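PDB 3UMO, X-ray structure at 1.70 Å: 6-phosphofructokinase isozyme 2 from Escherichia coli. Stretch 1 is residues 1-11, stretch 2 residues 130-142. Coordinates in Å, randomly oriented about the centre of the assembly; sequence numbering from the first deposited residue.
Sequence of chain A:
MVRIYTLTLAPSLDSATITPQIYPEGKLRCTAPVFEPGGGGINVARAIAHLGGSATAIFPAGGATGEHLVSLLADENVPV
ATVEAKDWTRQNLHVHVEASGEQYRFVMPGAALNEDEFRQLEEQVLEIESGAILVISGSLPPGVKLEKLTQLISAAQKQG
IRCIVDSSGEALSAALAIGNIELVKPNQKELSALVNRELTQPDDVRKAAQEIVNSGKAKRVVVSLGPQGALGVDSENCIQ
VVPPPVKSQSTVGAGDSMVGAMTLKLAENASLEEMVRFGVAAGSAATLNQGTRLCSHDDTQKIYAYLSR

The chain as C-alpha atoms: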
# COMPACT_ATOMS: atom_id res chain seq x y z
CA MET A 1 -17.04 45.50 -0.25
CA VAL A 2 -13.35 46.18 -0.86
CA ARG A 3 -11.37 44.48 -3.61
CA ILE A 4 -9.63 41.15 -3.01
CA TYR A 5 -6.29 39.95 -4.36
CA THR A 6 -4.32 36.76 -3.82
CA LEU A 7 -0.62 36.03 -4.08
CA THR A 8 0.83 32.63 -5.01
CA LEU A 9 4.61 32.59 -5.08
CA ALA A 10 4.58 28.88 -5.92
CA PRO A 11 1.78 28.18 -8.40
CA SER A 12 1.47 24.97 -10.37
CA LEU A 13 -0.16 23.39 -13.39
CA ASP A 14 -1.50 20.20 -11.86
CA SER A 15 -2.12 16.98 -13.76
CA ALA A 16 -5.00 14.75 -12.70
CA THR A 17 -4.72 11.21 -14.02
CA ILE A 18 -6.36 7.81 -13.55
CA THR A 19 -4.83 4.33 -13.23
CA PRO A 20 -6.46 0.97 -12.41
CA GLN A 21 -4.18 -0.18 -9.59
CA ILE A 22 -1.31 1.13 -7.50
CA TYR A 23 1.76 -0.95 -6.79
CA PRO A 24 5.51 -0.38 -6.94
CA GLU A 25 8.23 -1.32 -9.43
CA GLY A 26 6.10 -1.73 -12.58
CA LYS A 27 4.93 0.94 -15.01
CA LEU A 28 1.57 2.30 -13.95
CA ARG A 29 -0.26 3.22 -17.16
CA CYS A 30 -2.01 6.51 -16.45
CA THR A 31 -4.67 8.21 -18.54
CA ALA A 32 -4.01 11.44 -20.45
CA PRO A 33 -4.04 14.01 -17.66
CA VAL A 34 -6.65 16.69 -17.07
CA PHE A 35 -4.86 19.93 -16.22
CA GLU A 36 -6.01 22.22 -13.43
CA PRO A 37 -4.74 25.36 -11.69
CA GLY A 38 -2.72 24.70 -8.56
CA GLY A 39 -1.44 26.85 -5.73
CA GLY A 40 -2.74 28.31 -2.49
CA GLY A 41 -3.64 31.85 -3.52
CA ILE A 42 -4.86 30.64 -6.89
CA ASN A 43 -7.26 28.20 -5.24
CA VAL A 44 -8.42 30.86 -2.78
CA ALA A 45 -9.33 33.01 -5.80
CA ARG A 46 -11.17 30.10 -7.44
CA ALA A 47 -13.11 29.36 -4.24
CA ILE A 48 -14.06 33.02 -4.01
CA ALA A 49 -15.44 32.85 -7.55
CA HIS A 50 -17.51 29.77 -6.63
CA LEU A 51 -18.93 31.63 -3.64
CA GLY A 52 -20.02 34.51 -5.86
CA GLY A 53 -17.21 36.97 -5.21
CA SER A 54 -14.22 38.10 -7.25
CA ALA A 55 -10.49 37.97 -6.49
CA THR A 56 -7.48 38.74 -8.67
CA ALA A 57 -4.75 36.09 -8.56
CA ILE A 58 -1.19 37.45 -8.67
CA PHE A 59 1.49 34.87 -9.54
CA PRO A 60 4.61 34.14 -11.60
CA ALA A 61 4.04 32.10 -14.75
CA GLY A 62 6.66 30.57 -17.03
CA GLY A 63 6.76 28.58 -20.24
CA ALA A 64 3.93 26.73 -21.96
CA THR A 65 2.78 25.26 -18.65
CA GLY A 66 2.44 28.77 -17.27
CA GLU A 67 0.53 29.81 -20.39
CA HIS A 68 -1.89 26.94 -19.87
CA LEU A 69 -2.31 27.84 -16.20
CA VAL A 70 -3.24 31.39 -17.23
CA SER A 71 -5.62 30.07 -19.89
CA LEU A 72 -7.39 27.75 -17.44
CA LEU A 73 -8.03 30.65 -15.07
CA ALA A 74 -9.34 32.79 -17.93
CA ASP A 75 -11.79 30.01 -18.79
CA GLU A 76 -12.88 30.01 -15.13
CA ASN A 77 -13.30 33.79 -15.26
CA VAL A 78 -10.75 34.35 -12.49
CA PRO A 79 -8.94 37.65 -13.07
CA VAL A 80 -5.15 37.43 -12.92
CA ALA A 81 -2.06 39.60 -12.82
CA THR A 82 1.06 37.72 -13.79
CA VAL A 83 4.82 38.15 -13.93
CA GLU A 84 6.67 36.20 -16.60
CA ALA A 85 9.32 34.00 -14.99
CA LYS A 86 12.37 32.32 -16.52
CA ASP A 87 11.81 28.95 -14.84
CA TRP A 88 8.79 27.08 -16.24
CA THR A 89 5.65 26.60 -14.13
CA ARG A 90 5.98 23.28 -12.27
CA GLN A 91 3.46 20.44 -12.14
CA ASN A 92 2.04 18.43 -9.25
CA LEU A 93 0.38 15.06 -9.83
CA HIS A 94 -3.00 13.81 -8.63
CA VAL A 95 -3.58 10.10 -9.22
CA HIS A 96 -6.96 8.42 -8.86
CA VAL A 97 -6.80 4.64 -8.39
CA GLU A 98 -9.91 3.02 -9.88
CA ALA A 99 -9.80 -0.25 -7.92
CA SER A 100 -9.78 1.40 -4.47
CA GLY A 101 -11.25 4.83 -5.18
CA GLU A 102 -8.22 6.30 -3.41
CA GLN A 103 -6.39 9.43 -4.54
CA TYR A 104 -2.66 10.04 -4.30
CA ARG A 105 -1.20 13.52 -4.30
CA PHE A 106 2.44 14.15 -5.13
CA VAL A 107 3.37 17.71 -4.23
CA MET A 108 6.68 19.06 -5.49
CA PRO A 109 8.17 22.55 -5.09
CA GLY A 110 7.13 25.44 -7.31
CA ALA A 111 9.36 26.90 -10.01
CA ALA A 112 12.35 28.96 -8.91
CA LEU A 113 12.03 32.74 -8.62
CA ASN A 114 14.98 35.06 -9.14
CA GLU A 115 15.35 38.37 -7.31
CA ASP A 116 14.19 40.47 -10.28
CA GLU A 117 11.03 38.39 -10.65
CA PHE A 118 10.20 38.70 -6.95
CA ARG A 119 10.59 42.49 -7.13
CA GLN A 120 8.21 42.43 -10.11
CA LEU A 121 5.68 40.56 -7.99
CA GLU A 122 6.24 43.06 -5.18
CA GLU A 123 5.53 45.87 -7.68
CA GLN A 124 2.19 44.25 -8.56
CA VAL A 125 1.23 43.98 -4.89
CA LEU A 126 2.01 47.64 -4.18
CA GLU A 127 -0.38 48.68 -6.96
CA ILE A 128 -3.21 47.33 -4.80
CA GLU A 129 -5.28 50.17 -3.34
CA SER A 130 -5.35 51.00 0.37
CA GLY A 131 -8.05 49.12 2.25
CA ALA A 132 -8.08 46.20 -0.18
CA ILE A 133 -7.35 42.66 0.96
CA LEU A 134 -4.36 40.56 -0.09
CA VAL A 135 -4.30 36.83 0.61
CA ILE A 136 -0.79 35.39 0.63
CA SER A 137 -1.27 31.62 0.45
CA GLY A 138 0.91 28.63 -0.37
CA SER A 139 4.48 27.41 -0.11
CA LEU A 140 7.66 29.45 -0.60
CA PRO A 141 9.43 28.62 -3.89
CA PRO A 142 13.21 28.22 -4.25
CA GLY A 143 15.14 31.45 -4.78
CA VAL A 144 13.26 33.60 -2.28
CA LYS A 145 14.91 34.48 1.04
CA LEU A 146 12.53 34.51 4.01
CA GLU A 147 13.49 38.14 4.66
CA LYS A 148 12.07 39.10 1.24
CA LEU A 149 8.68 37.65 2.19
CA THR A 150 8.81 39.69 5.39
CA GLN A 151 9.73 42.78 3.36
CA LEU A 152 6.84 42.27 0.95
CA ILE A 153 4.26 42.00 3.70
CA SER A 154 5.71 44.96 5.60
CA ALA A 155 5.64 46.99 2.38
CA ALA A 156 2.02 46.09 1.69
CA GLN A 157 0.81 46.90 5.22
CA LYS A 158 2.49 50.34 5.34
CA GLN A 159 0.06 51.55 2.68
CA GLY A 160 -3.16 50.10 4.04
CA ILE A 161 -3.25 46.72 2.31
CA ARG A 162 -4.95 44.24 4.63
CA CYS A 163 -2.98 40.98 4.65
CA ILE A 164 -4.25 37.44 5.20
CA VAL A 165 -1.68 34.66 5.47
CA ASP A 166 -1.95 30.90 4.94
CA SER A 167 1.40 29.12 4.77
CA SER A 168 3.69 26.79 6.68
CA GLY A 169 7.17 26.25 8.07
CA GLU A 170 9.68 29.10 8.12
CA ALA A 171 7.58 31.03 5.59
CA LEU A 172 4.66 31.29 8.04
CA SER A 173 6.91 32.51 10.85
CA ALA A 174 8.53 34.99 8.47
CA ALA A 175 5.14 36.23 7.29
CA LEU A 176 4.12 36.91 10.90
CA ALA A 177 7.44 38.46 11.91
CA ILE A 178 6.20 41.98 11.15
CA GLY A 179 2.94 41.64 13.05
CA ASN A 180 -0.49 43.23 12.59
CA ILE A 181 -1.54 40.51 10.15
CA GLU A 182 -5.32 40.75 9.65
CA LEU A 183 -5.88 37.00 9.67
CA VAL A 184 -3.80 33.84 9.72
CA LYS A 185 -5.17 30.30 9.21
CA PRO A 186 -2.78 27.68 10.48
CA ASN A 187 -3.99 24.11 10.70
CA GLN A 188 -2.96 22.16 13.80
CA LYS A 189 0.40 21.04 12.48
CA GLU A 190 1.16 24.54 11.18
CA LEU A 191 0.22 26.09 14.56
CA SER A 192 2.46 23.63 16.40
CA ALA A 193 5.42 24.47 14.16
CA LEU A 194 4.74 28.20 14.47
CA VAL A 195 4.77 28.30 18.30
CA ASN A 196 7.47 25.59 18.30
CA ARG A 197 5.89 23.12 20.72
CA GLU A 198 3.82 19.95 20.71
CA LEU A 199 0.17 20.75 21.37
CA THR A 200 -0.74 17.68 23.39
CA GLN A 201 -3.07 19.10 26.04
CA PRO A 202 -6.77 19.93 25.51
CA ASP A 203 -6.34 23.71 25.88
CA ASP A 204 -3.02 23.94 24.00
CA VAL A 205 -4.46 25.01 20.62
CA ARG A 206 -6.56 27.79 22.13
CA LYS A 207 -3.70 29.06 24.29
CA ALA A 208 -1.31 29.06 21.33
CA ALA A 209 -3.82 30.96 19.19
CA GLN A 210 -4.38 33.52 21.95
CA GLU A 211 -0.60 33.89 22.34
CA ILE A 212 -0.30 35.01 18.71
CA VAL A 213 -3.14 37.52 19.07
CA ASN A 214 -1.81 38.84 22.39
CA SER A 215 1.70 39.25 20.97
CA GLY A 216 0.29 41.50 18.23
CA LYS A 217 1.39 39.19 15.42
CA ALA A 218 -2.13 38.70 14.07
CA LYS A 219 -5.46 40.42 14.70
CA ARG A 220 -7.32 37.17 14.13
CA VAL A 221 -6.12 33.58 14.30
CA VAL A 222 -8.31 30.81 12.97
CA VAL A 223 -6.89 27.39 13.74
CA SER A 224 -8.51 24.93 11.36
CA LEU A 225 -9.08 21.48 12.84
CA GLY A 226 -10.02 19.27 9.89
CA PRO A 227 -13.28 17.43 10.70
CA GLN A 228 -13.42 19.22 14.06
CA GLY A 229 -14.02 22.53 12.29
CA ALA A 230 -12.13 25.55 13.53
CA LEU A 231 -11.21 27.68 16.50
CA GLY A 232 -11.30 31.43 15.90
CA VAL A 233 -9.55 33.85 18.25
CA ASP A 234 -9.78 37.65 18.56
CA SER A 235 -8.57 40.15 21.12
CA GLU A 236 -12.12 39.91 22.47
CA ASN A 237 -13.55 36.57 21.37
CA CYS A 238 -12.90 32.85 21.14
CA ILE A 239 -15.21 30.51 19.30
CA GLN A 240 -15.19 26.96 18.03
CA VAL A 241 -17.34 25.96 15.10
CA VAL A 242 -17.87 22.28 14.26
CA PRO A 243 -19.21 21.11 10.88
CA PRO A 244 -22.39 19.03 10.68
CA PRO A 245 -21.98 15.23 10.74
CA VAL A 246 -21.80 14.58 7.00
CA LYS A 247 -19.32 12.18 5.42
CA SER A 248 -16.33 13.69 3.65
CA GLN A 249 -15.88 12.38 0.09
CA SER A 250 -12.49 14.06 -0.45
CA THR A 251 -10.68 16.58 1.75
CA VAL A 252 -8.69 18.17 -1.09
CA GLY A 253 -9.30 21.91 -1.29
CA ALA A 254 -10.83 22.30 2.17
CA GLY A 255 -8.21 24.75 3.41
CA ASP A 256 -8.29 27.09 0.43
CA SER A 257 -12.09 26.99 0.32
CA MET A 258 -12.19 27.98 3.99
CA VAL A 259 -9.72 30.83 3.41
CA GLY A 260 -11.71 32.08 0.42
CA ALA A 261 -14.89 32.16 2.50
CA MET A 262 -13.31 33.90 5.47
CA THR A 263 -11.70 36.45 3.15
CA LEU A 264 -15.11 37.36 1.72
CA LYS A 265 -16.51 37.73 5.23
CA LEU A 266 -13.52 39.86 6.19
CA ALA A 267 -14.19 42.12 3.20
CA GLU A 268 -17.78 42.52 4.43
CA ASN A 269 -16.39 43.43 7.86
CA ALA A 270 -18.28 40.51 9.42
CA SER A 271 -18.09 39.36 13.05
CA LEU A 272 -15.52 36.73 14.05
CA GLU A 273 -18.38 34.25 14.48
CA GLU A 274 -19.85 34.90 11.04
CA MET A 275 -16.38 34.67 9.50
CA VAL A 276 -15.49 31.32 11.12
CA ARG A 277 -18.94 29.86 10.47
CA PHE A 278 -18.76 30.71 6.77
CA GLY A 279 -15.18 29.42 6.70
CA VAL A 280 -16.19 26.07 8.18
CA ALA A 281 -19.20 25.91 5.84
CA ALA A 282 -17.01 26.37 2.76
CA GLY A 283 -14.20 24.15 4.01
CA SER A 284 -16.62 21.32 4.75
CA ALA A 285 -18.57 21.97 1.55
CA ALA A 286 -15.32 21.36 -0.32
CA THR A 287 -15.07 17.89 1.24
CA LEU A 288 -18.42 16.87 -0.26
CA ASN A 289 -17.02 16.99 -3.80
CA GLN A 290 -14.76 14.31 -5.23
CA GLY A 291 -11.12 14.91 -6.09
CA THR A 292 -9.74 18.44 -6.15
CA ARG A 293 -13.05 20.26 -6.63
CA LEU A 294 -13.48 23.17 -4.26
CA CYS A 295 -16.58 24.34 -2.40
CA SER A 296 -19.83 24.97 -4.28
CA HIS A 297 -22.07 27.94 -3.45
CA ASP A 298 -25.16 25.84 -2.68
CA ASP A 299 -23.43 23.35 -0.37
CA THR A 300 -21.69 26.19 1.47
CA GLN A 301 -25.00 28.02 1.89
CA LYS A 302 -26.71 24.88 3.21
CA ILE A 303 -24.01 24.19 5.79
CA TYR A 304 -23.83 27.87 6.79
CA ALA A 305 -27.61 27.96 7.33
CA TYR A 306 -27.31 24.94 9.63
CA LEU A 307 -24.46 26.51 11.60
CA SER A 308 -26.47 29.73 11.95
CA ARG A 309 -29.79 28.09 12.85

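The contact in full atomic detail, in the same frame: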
# COMPACT_ATOMS: atom_id res chain seq x y z
N MET A 1 -18.11 46.49 -0.39
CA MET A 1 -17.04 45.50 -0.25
C MET A 1 -15.77 45.97 -0.95
O MET A 1 -15.82 46.49 -2.06
CB MET A 1 -17.48 44.15 -0.83
CG MET A 1 -16.51 43.02 -0.53
SD MET A 1 -16.72 41.53 -1.53
CE MET A 1 -17.91 40.60 -0.56
N VAL A 2 -14.63 45.80 -0.28
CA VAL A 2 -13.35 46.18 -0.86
C VAL A 2 -12.88 45.11 -1.83
O VAL A 2 -13.41 44.00 -1.84
CB VAL A 2 -12.28 46.39 0.22
CG1 VAL A 2 -12.62 47.61 1.08
CG2 VAL A 2 -12.13 45.15 1.08
N ARG A 3 -11.89 45.44 -2.65
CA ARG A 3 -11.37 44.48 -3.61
C ARG A 3 -10.48 43.43 -2.94
O ARG A 3 -9.87 43.69 -1.91
CB ARG A 3 -10.62 45.20 -4.73
CG ARG A 3 -11.48 46.20 -5.50
CD ARG A 3 -10.84 46.54 -6.82
NE ARG A 3 -10.29 45.34 -7.45
CZ ARG A 3 -9.65 45.33 -8.61
NH1 ARG A 3 -9.47 46.45 -9.29
NH2 ARG A 3 -9.19 44.18 -9.09
N ILE A 4 -10.42 42.25 -3.55
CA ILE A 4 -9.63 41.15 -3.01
C ILE A 4 -8.60 40.66 -4.02
O ILE A 4 -8.90 40.46 -5.20
CB ILE A 4 -10.54 39.97 -2.62
CG1 ILE A 4 -11.59 40.43 -1.61
CG2 ILE A 4 -9.71 38.82 -2.04
CD1 ILE A 4 -12.72 39.43 -1.40
N TYR A 5 -7.37 40.48 -3.55
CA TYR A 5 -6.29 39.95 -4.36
C TYR A 5 -5.67 38.76 -3.66
O TYR A 5 -5.72 38.66 -2.43
CB TYR A 5 -5.21 41.02 -4.57
CG TYR A 5 -5.68 42.24 -5.33
CD1 TYR A 5 -6.34 43.27 -4.68
CD2 TYR A 5 -5.47 42.35 -6.70
CE1 TYR A 5 -6.78 44.39 -5.37
CE2 TYR A 5 -5.91 43.47 -7.40
CZ TYR A 5 -6.56 44.48 -6.73
OH TYR A 5 -6.98 45.59 -7.42
N THR A 6 -5.09 37.84 -4.43
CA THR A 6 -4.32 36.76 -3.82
C THR A 6 -2.92 36.70 -4.41
O THR A 6 -2.68 37.17 -5.53
CB THR A 6 -4.99 35.37 -3.95
OG1 THR A 6 -4.85 34.89 -5.29
CG2 THR A 6 -6.47 35.43 -3.56
N LEU A 7 -2.00 36.14 -3.64
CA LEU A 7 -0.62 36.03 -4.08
C LEU A 7 -0.13 34.60 -3.92
O LEU A 7 -0.20 34.04 -2.82
CB LEU A 7 0.28 36.98 -3.28
CG LEU A 7 1.76 36.88 -3.62
CD1 LEU A 7 2.00 37.28 -5.07
CD2 LEU A 7 2.59 37.76 -2.68
N THR A 8 0.34 34.01 -5.01
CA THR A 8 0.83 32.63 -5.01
C THR A 8 2.24 32.61 -5.54
O THR A 8 2.45 32.66 -6.75
CB THR A 8 -0.04 31.73 -5.90
OG1 THR A 8 -1.41 31.86 -5.51
CG2 THR A 8 0.38 30.26 -5.76
N LEU A 9 3.22 32.56 -4.64
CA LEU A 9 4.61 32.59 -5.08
C LEU A 9 5.03 31.26 -5.70
O LEU A 9 5.97 31.21 -6.49
CB LEU A 9 5.54 32.96 -3.92
CG LEU A 9 5.34 34.36 -3.35
CD1 LEU A 9 6.21 34.55 -2.11
CD2 LEU A 9 5.64 35.43 -4.39
N ALA A 10 4.31 30.20 -5.35
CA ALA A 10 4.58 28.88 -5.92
C ALA A 10 3.33 28.27 -6.54
O ALA A 10 2.73 27.36 -5.97
CB ALA A 10 5.14 27.94 -4.85
N PRO A 11 2.93 28.78 -7.71
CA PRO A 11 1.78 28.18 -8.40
C PRO A 11 2.16 26.87 -9.08
O PRO A 11 3.34 26.52 -9.15
CB PRO A 11 1.43 29.22 -9.46
CG PRO A 11 2.72 29.89 -9.76
CD PRO A 11 3.47 29.94 -8.45
N SER A 130 -5.23 51.06 -1.08
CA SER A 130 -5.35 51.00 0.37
C SER A 130 -6.73 50.50 0.76
O SER A 130 -7.74 50.89 0.16
CB SER A 130 -5.09 52.38 0.99
OG SER A 130 -5.61 52.46 2.31
N GLY A 131 -6.79 49.63 1.76
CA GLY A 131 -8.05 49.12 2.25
C GLY A 131 -8.43 47.79 1.62
O GLY A 131 -9.26 47.05 2.17
N ALA A 132 -7.84 47.49 0.48
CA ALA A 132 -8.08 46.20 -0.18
C ALA A 132 -7.41 45.06 0.58
O ALA A 132 -6.51 45.28 1.40
CB ALA A 132 -7.60 46.23 -1.62
N ILE A 133 -7.85 43.84 0.28
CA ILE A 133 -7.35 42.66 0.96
C ILE A 133 -6.43 41.85 0.05
O ILE A 133 -6.73 41.63 -1.12
CB ILE A 133 -8.53 41.78 1.44
CG1 ILE A 133 -9.33 42.54 2.51
CG2 ILE A 133 -8.04 40.45 2.00
CD1 ILE A 133 -10.63 41.88 2.87
N LEU A 134 -5.29 41.44 0.60
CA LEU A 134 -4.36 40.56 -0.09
C LEU A 134 -4.19 39.26 0.67
O LEU A 134 -3.79 39.25 1.84
CB LEU A 134 -2.99 41.23 -0.23
CG LEU A 134 -1.93 40.31 -0.84
CD1 LEU A 134 -2.32 39.98 -2.28
CD2 LEU A 134 -0.54 40.94 -0.77
N VAL A 135 -4.50 38.15 0.01
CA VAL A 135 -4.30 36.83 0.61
C VAL A 135 -3.03 36.20 0.09
O VAL A 135 -2.93 35.84 -1.08
CB VAL A 135 -5.48 35.89 0.31
CG1 VAL A 135 -5.29 34.55 1.03
CG2 VAL A 135 -6.80 36.53 0.72
N ILE A 136 -2.04 36.05 0.97
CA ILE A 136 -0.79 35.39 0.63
C ILE A 136 -0.90 33.93 1.08
O ILE A 136 -0.90 33.64 2.28
CB ILE A 136 0.41 36.07 1.31
CG1 ILE A 136 0.41 37.57 1.02
CG2 ILE A 136 1.72 35.44 0.84
CD1 ILE A 136 0.26 38.43 2.25
N SER A 137 -1.01 33.02 0.12
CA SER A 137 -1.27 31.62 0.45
C SER A 137 -0.42 30.65 -0.37
O SER A 137 -0.31 30.78 -1.59
CB SER A 137 -2.76 31.29 0.24
OG SER A 137 -2.98 29.90 0.39
N GLY A 138 0.17 29.67 0.31
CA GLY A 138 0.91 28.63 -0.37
C GLY A 138 2.34 28.56 0.10
O GLY A 138 2.77 29.35 0.95
N SER A 139 3.09 27.62 -0.47
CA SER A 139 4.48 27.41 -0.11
C SER A 139 5.40 28.51 -0.64
O SER A 139 5.01 29.31 -1.49
CB SER A 139 4.96 26.05 -0.63
OG SER A 139 4.88 25.99 -2.04
N LEU A 140 6.63 28.52 -0.13
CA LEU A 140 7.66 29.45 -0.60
C LEU A 140 8.56 28.73 -1.60
O LEU A 140 9.18 27.71 -1.27
CB LEU A 140 8.51 29.95 0.58
CG LEU A 140 9.49 31.07 0.23
CD1 LEU A 140 8.73 32.37 -0.02
CD2 LEU A 140 10.54 31.26 1.32
N PRO A 141 8.65 29.27 -2.83
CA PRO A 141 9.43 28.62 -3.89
C PRO A 141 10.92 28.85 -3.69
O PRO A 141 11.29 29.76 -2.95
CB PRO A 141 8.96 29.35 -5.16
CG PRO A 141 8.60 30.72 -4.67
CD PRO A 141 7.98 30.49 -3.31
N PRO A 142 11.76 28.02 -4.33
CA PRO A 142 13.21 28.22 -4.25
C PRO A 142 13.59 29.58 -4.81
O PRO A 142 12.92 30.08 -5.72
CB PRO A 142 13.77 27.13 -5.18
CG PRO A 142 12.69 26.11 -5.29
CD PRO A 142 11.40 26.86 -5.16
O HOH W 1 2.71 29.88 -2.93

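Residues 4-7 and 133-137 form neighbouring parallel strands, with an angle of 22° between their directions. Ile-4 pairs with Ile-133, Tyr-5 with Leu-134, Thr-6 with Val-135 and Leu-7 with Ile-136. Five backbone hydrogen bonds join them, in the alternating ladder typical of parallel sheets. Ile-133 N donates to Arg-3 O (3.0 Å), and Tyr-5 N donates to Ile-133 O (2.8 Å). Val-135 N then donates to Tyr-5 O (2.8 Å), and Leu-7 N to Val-135 O (2.7 Å). The ladder ends with Ser-137 N donating to Leu-7 O (3.2 Å). CA-H...O contacts supplement it, such as Thr-6 CA to Val-135 O at 3.2 Å.

Beyond the ladder the chains separate, and a water lies between them. It accepts from Ala-10 N (2.9 Å) and lies 2.8 Å from Ser-139 O, to which it can donate.

Side chains alternate between the two faces of the sheet. Ile-4, Thr-6, Ile-133 and Val-135 share one face. These beta-branched residues suit extended backbone. Thr-6 CG2 packs 4.0 Å from Val-135 CB, while Thr-6 OG1 is hydrogen-bonded elsewhere in the structure.

Tyr-5, Leu-7, Leu-134 and Ile-136 share the other face. The CB of Leu-134 points to this face, but the end of its side chain comes nearer the first strand, placing CD1 of Leu-134 3.8 Å from Tyr-5 CB and 4.1 Å from Leu-7 CB. Leu-7 CD2 also meets Ile-136 CG1 at 4.3 Å.

Apolar contacts extend past both ends of the pairing. Val-2 CG2 lies 4.0 Å from Ile-133 CD1. Nearby, Gly-131 has a positive phi of 95°, and a CB there would jam against the preceding carbonyl. At the other end, Leu-9 CB rests 3.5 Å from Pro-141 CD, and Leu-9 CD1 meets Leu-140 CD1 at 3.9 Å. The small Ala-10 fits close by, its CB 4.1 Å from Pro-141 CB. Together the stretches bury 807 Å².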